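Local coordinates for phospho-furanose lactonase (Mycoplasma synoviae, PDB 3OVG), which hydrolyses D-xylono-1,4-lactone 5-phosphate and L-arabino-1,4-lactone 5-phosphate, as well as carboxy 1,4-lactones, with two zinc ions per subunit, at residues 21-33 with 270-284. Residues are numbered along the deposited sequence; the frame is centred on the assembly and turned at random.
Sequences GITDCHDHFIKNG and TLSLDAGRILYQRNY. With ZN (zinc ion), chain G; PO4 (phosphate ion), chain I.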
loop_
_atom_site.group_PDB
_atom_site.type_symbol
_atom_site.label_atom_id
_atom_site.label_comp_id
_atom_site.label_asym_id
_atom_site.label_seq_id
_atom_site.Cartn_x
_atom_site.Cartn_y
_atom_site.Cartn_z
ATOM N N GLY A 21 -31.466 -32.990 -9.752
ATOM C CA GLY A 21 -32.291 -31.911 -10.281
ATOM C C GLY A 21 -31.451 -30.765 -10.833
ATOM O O GLY A 21 -30.313 -30.982 -11.289
ATOM N N ILE A 22 -32.000 -29.549 -10.783
ATOM C CA ILE A 22 -31.260 -28.379 -11.208
ATOM C C ILE A 22 -30.089 -28.123 -10.238
ATOM O O ILE A 22 -30.265 -28.028 -9.015
ATOM C CB ILE A 22 -32.150 -27.147 -11.308
ATOM C CG1 ILE A 22 -33.225 -27.366 -12.403
ATOM C CG2 ILE A 22 -31.290 -25.926 -11.553
ATOM C CD1 ILE A 22 -34.111 -26.111 -12.720
ATOM N N THR A 23 -28.886 -28.049 -10.801
ATOM C CA THR A 23 -27.673 -27.994 -10.004
ATOM C C THR A 23 -26.805 -26.795 -10.349
ATOM O O THR A 23 -26.449 -26.552 -11.505
ATOM C CB THR A 23 -26.808 -29.281 -10.178
ATOM O OG1 THR A 23 -27.608 -30.440 -9.903
ATOM C CG2 THR A 23 -25.581 -29.253 -9.249
ATOM N N ASP A 24 -26.457 -26.076 -9.297
ATOM C CA ASP A 24 -25.527 -24.980 -9.342
ATOM C C ASP A 24 -24.182 -25.649 -9.087
ATOM O O ASP A 24 -23.948 -26.133 -7.975
ATOM C CB ASP A 24 -25.914 -24.049 -8.202
ATOM C CG ASP A 24 -24.888 -22.989 -7.907
ATOM O OD1 ASP A 24 -23.800 -22.940 -8.536
ATOM O OD2 ASP A 24 -25.217 -22.175 -7.018
ATOM N N CYS A 25 -23.306 -25.664 -10.092
ATOM C CA CYS A 25 -22.121 -26.528 -10.061
ATOM C C CYS A 25 -20.884 -25.940 -9.386
ATOM O O CYS A 25 -19.864 -26.622 -9.285
ATOM C CB CYS A 25 -21.766 -27.026 -11.469
ATOM S SG CYS A 25 -22.961 -28.280 -12.053
ATOM N N HIS A 26 -20.977 -24.706 -8.897
ATOM C CA HIS A 26 -19.848 -24.077 -8.228
ATOM C C HIS A 26 -20.318 -22.860 -7.449
ATOM O O HIS A 26 -20.653 -21.842 -8.025
ATOM C CB HIS A 26 -18.765 -23.716 -9.255
ATOM C CG HIS A 26 -17.541 -23.085 -8.670
ATOM N ND1 HIS A 26 -16.283 -23.252 -9.219
ATOM C CD2 HIS A 26 -17.381 -22.280 -7.590
ATOM C CE1 HIS A 26 -15.408 -22.557 -8.513
ATOM N NE2 HIS A 26 -16.048 -21.958 -7.522
ATOM N N ASP A 27 -20.354 -22.986 -6.124
ATOM C CA ASP A 27 -20.859 -21.903 -5.309
ATOM C C ASP A 27 -20.382 -22.017 -3.873
ATOM O O ASP A 27 -19.572 -22.906 -3.556
ATOM C CB ASP A 27 -22.388 -21.856 -5.395
ATOM C CG ASP A 27 -22.899 -20.440 -5.561
ATOM O OD1 ASP A 27 -22.361 -19.552 -4.864
ATOM O OD2 ASP A 27 -23.807 -20.207 -6.389
ATOM N N HIS A 28 -20.881 -21.142 -3.004
ATOM C CA HIS A 28 -20.336 -21.058 -1.668
ATOM C C HIS A 28 -21.408 -20.616 -0.728
ATOM O O HIS A 28 -22.355 -19.992 -1.147
ATOM C CB HIS A 28 -19.186 -20.045 -1.602
ATOM C CG HIS A 28 -18.076 -20.365 -2.535
ATOM N ND1 HIS A 28 -17.060 -21.227 -2.201
ATOM C CD2 HIS A 28 -17.858 -20.000 -3.820
ATOM C CE1 HIS A 28 -16.250 -21.371 -3.232
ATOM N NE2 HIS A 28 -16.721 -20.643 -4.230
ATOM N N PHE A 29 -21.225 -20.911 0.554
ATOM C CA PHE A 29 -22.061 -20.319 1.580
ATOM C C PHE A 29 -21.204 -19.889 2.753
ATOM O O PHE A 29 -21.254 -18.732 3.183
ATOM C CB PHE A 29 -23.138 -21.303 2.033
ATOM C CG PHE A 29 -24.249 -21.470 1.040
ATOM C CD1 PHE A 29 -25.074 -20.399 0.717
ATOM C CD2 PHE A 29 -24.483 -22.693 0.447
ATOM C CE1 PHE A 29 -26.133 -20.552 -0.227
ATOM C CE2 PHE A 29 -25.527 -22.853 -0.482
ATOM C CZ PHE A 29 -26.361 -21.782 -0.805
ATOM N N ILE A 30 -20.431 -20.842 3.275
ATOM C CA ILE A 30 -19.515 -20.578 4.367
ATOM C C ILE A 30 -18.066 -20.573 3.871
ATOM O O ILE A 30 -17.611 -21.535 3.242
ATOM C CB ILE A 30 -19.667 -21.651 5.458
ATOM C CG1 ILE A 30 -21.145 -21.737 5.904
ATOM C CG2 ILE A 30 -18.700 -21.360 6.633
ATOM C CD1 ILE A 30 -21.637 -20.514 6.658
ATOM N N LYS A 31 -17.363 -19.478 4.145
ATOM C CA LYS A 31 -15.933 -19.388 3.957
ATOM C C LYS A 31 -15.382 -18.965 5.302
ATOM O O LYS A 31 -15.544 -17.813 5.749
ATOM C CB LYS A 31 -15.566 -18.363 2.875
ATOM C CG LYS A 31 -15.842 -18.844 1.433
ATOM C CD LYS A 31 -15.404 -17.769 0.381
ATOM C CE LYS A 31 -15.461 -18.335 -1.060
ATOM N NZ LYS A 31 -14.755 -17.428 -2.054
ATOM N N ASN A 32 -14.749 -19.910 5.965
ATOM C CA ASN A 32 -14.324 -19.710 7.331
ATOM C C ASN A 32 -12.814 -19.441 7.390
ATOM O O ASN A 32 -12.015 -20.359 7.495
ATOM C CB ASN A 32 -14.718 -20.974 8.114
ATOM C CG ASN A 32 -14.391 -20.887 9.574
ATOM O OD1 ASN A 32 -14.042 -21.898 10.207
ATOM N ND2 ASN A 32 -14.500 -19.697 10.130
ATOM N N GLY A 33 -12.415 -18.176 7.308
ATOM C CA GLY A 33 -11.004 -17.845 7.312
ATOM C C GLY A 33 -10.249 -18.386 6.104
ATOM O O GLY A 33 -10.823 -18.648 5.048
ATOM N N THR A 270 -21.959 -26.388 -17.918
ATOM C CA THR A 270 -22.791 -26.258 -16.738
ATOM C C THR A 270 -22.777 -24.797 -16.303
ATOM O O THR A 270 -22.030 -23.974 -16.864
ATOM C CB THR A 270 -22.316 -27.183 -15.588
ATOM O OG1 THR A 270 -20.945 -26.920 -15.336
ATOM C CG2 THR A 270 -22.486 -28.653 -15.985
ATOM N N LEU A 271 -23.610 -24.466 -15.324
ATOM C CA LEU A 271 -23.745 -23.086 -14.847
ATOM C C LEU A 271 -23.535 -23.044 -13.326
ATOM O O LEU A 271 -23.592 -24.070 -12.658
ATOM C CB LEU A 271 -25.117 -22.524 -15.197
ATOM C CG LEU A 271 -25.319 -21.908 -16.594
ATOM C CD1 LEU A 271 -26.719 -21.318 -16.682
ATOM C CD2 LEU A 271 -24.264 -20.819 -16.811
ATOM N N SER A 272 -23.306 -21.845 -12.810
ATOM C CA SER A 272 -22.938 -21.615 -11.418
ATOM C C SER A 272 -23.010 -20.112 -11.181
ATOM O O SER A 272 -23.024 -19.337 -12.137
ATOM C CB SER A 272 -21.522 -22.099 -11.148
ATOM O OG SER A 272 -20.569 -21.334 -11.872
ATOM N N LEU A 273 -23.089 -19.700 -9.922
ATOM C CA LEU A 273 -22.989 -18.286 -9.582
ATOM C C LEU A 273 -21.579 -17.973 -8.994
ATOM O O LEU A 273 -21.080 -16.837 -9.081
ATOM C CB LEU A 273 -24.118 -17.872 -8.622
ATOM C CG LEU A 273 -25.431 -17.486 -9.312
ATOM C CD1 LEU A 273 -25.098 -16.870 -10.666
ATOM C CD2 LEU A 273 -26.357 -18.647 -9.501
ATOM N N ASP A 274 -20.919 -18.993 -8.443
ATOM C CA ASP A 274 -19.679 -18.754 -7.743
ATOM C C ASP A 274 -19.817 -17.513 -6.836
ATOM O O ASP A 274 -19.031 -16.562 -6.940
ATOM C CB ASP A 274 -18.513 -18.565 -8.737
ATOM C CG ASP A 274 -17.171 -18.429 -8.015
ATOM O OD1 ASP A 274 -17.076 -18.979 -6.919
ATOM O OD2 ASP A 274 -16.242 -17.770 -8.512
ATOM N N ALA A 275 -20.820 -17.522 -5.953
ATOM C CA ALA A 275 -21.092 -16.376 -5.086
ATOM C C ALA A 275 -20.172 -16.444 -3.861
ATOM O O ALA A 275 -20.606 -16.753 -2.739
ATOM C CB ALA A 275 -22.576 -16.366 -4.681
ATOM N N GLY A 276 -18.893 -16.156 -4.084
ATOM C CA GLY A 276 -17.877 -16.393 -3.071
ATOM C C GLY A 276 -17.365 -15.148 -2.371
ATOM O O GLY A 276 -16.308 -15.187 -1.740
ATOM N N ARG A 277 -18.123 -14.056 -2.485
ATOM C CA ARG A 277 -17.903 -12.859 -1.694
ATOM C C ARG A 277 -19.232 -12.519 -1.031
ATOM O O ARG A 277 -20.300 -12.837 -1.560
ATOM C CB ARG A 277 -17.461 -11.682 -2.574
ATOM C CG ARG A 277 -16.023 -11.764 -3.062
ATOM C CD ARG A 277 -15.653 -10.561 -3.918
ATOM N NE ARG A 277 -15.643 -9.338 -3.113
ATOM C CZ ARG A 277 -14.713 -8.380 -3.211
ATOM N NH1 ARG A 277 -13.696 -8.512 -4.071
ATOM N NH2 ARG A 277 -14.793 -7.293 -2.434
ATOM N N ILE A 278 -19.171 -11.835 0.102
ATOM C CA ILE A 278 -20.367 -11.572 0.888
ATOM C C ILE A 278 -21.468 -10.775 0.150
ATOM O O ILE A 278 -22.660 -10.969 0.428
ATOM C CB ILE A 278 -19.976 -10.898 2.205
ATOM C CG1 ILE A 278 -21.013 -11.148 3.323
ATOM C CG2 ILE A 278 -19.629 -9.445 1.983
ATOM C CD1 ILE A 278 -20.388 -10.961 4.757
ATOM N N LEU A 279 -21.090 -9.908 -0.790
ATOM C CA LEU A 279 -22.096 -9.120 -1.560
ATOM C C LEU A 279 -22.636 -9.816 -2.820
ATOM O O LEU A 279 -23.339 -9.209 -3.631
ATOM C CB LEU A 279 -21.567 -7.730 -1.933
ATOM C CG LEU A 279 -21.199 -6.844 -0.729
ATOM C CD1 LEU A 279 -20.756 -5.453 -1.180
ATOM C CD2 LEU A 279 -22.389 -6.726 0.229
ATOM N N TYR A 280 -22.301 -11.084 -2.989
ATOM C CA TYR A 280 -22.760 -11.846 -4.139
ATOM C C TYR A 280 -23.969 -12.714 -3.797
ATOM O O TYR A 280 -24.410 -13.514 -4.614
ATOM C CB TYR A 280 -21.613 -12.715 -4.711
ATOM C CG TYR A 280 -20.468 -11.925 -5.342
ATOM C CD1 TYR A 280 -20.546 -10.535 -5.500
ATOM C CD2 TYR A 280 -19.338 -12.582 -5.846
ATOM C CE1 TYR A 280 -19.501 -9.816 -6.105
ATOM C CE2 TYR A 280 -18.322 -11.889 -6.449
ATOM C CZ TYR A 280 -18.399 -10.510 -6.577
ATOM O OH TYR A 280 -17.363 -9.836 -7.174
ATOM N N GLN A 281 -24.512 -12.556 -2.585
ATOM C CA GLN A 281 -25.772 -13.206 -2.243
ATOM C C GLN A 281 -26.725 -12.170 -1.675
ATOM O O GLN A 281 -26.278 -11.219 -1.048
ATOM C CB GLN A 281 -25.559 -14.358 -1.259
ATOM C CG GLN A 281 -24.784 -15.487 -1.886
ATOM C CD GLN A 281 -24.667 -16.684 -0.985
ATOM O OE1 GLN A 281 -25.510 -16.899 -0.105
ATOM N NE2 GLN A 281 -23.624 -17.491 -1.205
ATOM N N ARG A 282 -28.021 -12.335 -1.953
ATOM C CA ARG A 282 -29.036 -11.376 -1.542
ATOM C C ARG A 282 -29.127 -11.282 -0.017
ATOM O O ARG A 282 -29.043 -10.204 0.550
ATOM C CB ARG A 282 -30.400 -11.769 -2.091
ATOM C CG ARG A 282 -31.426 -10.640 -1.989
ATOM C CD ARG A 282 -32.790 -11.043 -2.579
ATOM N NE ARG A 282 -33.615 -11.775 -1.602
ATOM C CZ ARG A 282 -34.314 -11.191 -0.637
ATOM N NH1 ARG A 282 -35.035 -11.913 0.212
ATOM N NH2 ARG A 282 -34.295 -9.873 -0.527
ATOM N N ASN A 283 -29.284 -12.429 0.633
ATOM C CA ASN A 283 -29.476 -12.444 2.081
ATOM C C ASN A 283 -28.229 -12.025 2.851
ATOM O O ASN A 283 -28.300 -11.234 3.760
ATOM C CB ASN A 283 -30.081 -13.786 2.532
ATOM C CG ASN A 283 -31.562 -13.876 2.212
ATOM O OD1 ASN A 283 -32.397 -13.280 2.917
ATOM N ND2 ASN A 283 -31.904 -14.593 1.138
ATOM N N TYR A 284 -27.070 -12.514 2.444
ATOM C CA TYR A 284 -25.808 -11.931 2.925
ATOM C C TYR A 284 -25.722 -10.406 2.706
ATOM O O TYR A 284 -25.277 -9.650 3.602
ATOM C CB TYR A 284 -24.621 -12.639 2.265
ATOM C CG TYR A 284 -24.022 -13.805 3.041
ATOM C CD1 TYR A 284 -23.450 -13.607 4.296
ATOM C CD2 TYR A 284 -23.989 -15.089 2.497
ATOM C CE1 TYR A 284 -22.863 -14.655 5.007
ATOM C CE2 TYR A 284 -23.421 -16.158 3.194
ATOM C CZ TYR A 284 -22.842 -15.926 4.451
ATOM O OH TYR A 284 -22.249 -16.957 5.146
HETATM ZN ZN ZN G . -15.420 -20.178 -6.056
HETATM P P PO4 I . -14.213 -11.780 -7.491
HETATM O O1 PO4 I . -14.554 -12.860 -6.448
HETATM O O2 PO4 I . -13.558 -10.542 -6.831
HETATM O O3 PO4 I . -13.249 -12.394 -8.513
HETATM O O4 PO4 I . -15.498 -11.412 -8.228
HETATM O O HOH W 1 -25.454 -26.397 -14.202
HETATM O O HOH W 2 -14.571 -18.331 -4.591
HETATM O O HOH W 3 -14.240 -18.706 -7.463
#
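The first zinc site of the TIM-barrel is built here, where strand 22-25 meets strand 269-271 and closes the barrel. His26 and His28 of the HxH motif bind the zinc ion through NE2. Asp274 OD1 is the third ligand from these two segments, 2.2 Å from the zinc ion. CG of Asp274 is anti to its backbone N (chi1 -175°), which carries the carboxylate alongside both imidazoles. Its plane is turned well out of both ring planes. Each ring is fixed from behind through ND1, His26 by Ser215 and His28 by Asp70. Waters 2 and 3 and the carbamylated Lys155 are the other ligands.

One backbone bond joins the two strands, and another follows in the loops after them. Cys25 N donates to Leu271 O at 3.0 Å, nearly straight. Asp274 N donates to His26 O. Asp27 OD1 takes two N-H groups: His28 N on its anti lone pair, and Ala275 N, 2.8 Å away, from above the carboxylate plane. This ties the segment carrying the histidines to the inverse gamma turn centred on Ala275.

Beyond the metal, Lys31 reaches back with its chain extended past CG. Its CE lies over one face of the His28 ring. NZ meets a lone pair of Gly276 O at 2.7 Å, and it also binds zinc-bound water 2 and Glu36. Tyr284 OH donates to Phe29 O at 2.8 Å, and Gln281 NE2 bonds weakly to His28 O. The Gln281 amide stands roughly perpendicular to the Phe29 ring and meets its edge with OE1. In the same loop, Tyr280 OH bonds to O4 of a phosphate ion, probably from the crystallisation liquor, at 2.7 Å. Tyr280 and Arg277 are substrate-binding residues. The HxH motif at the end of the first barrel strand and the aspartate after the last barrel strand are typical of the binuclear site of the phosphotriesterase family.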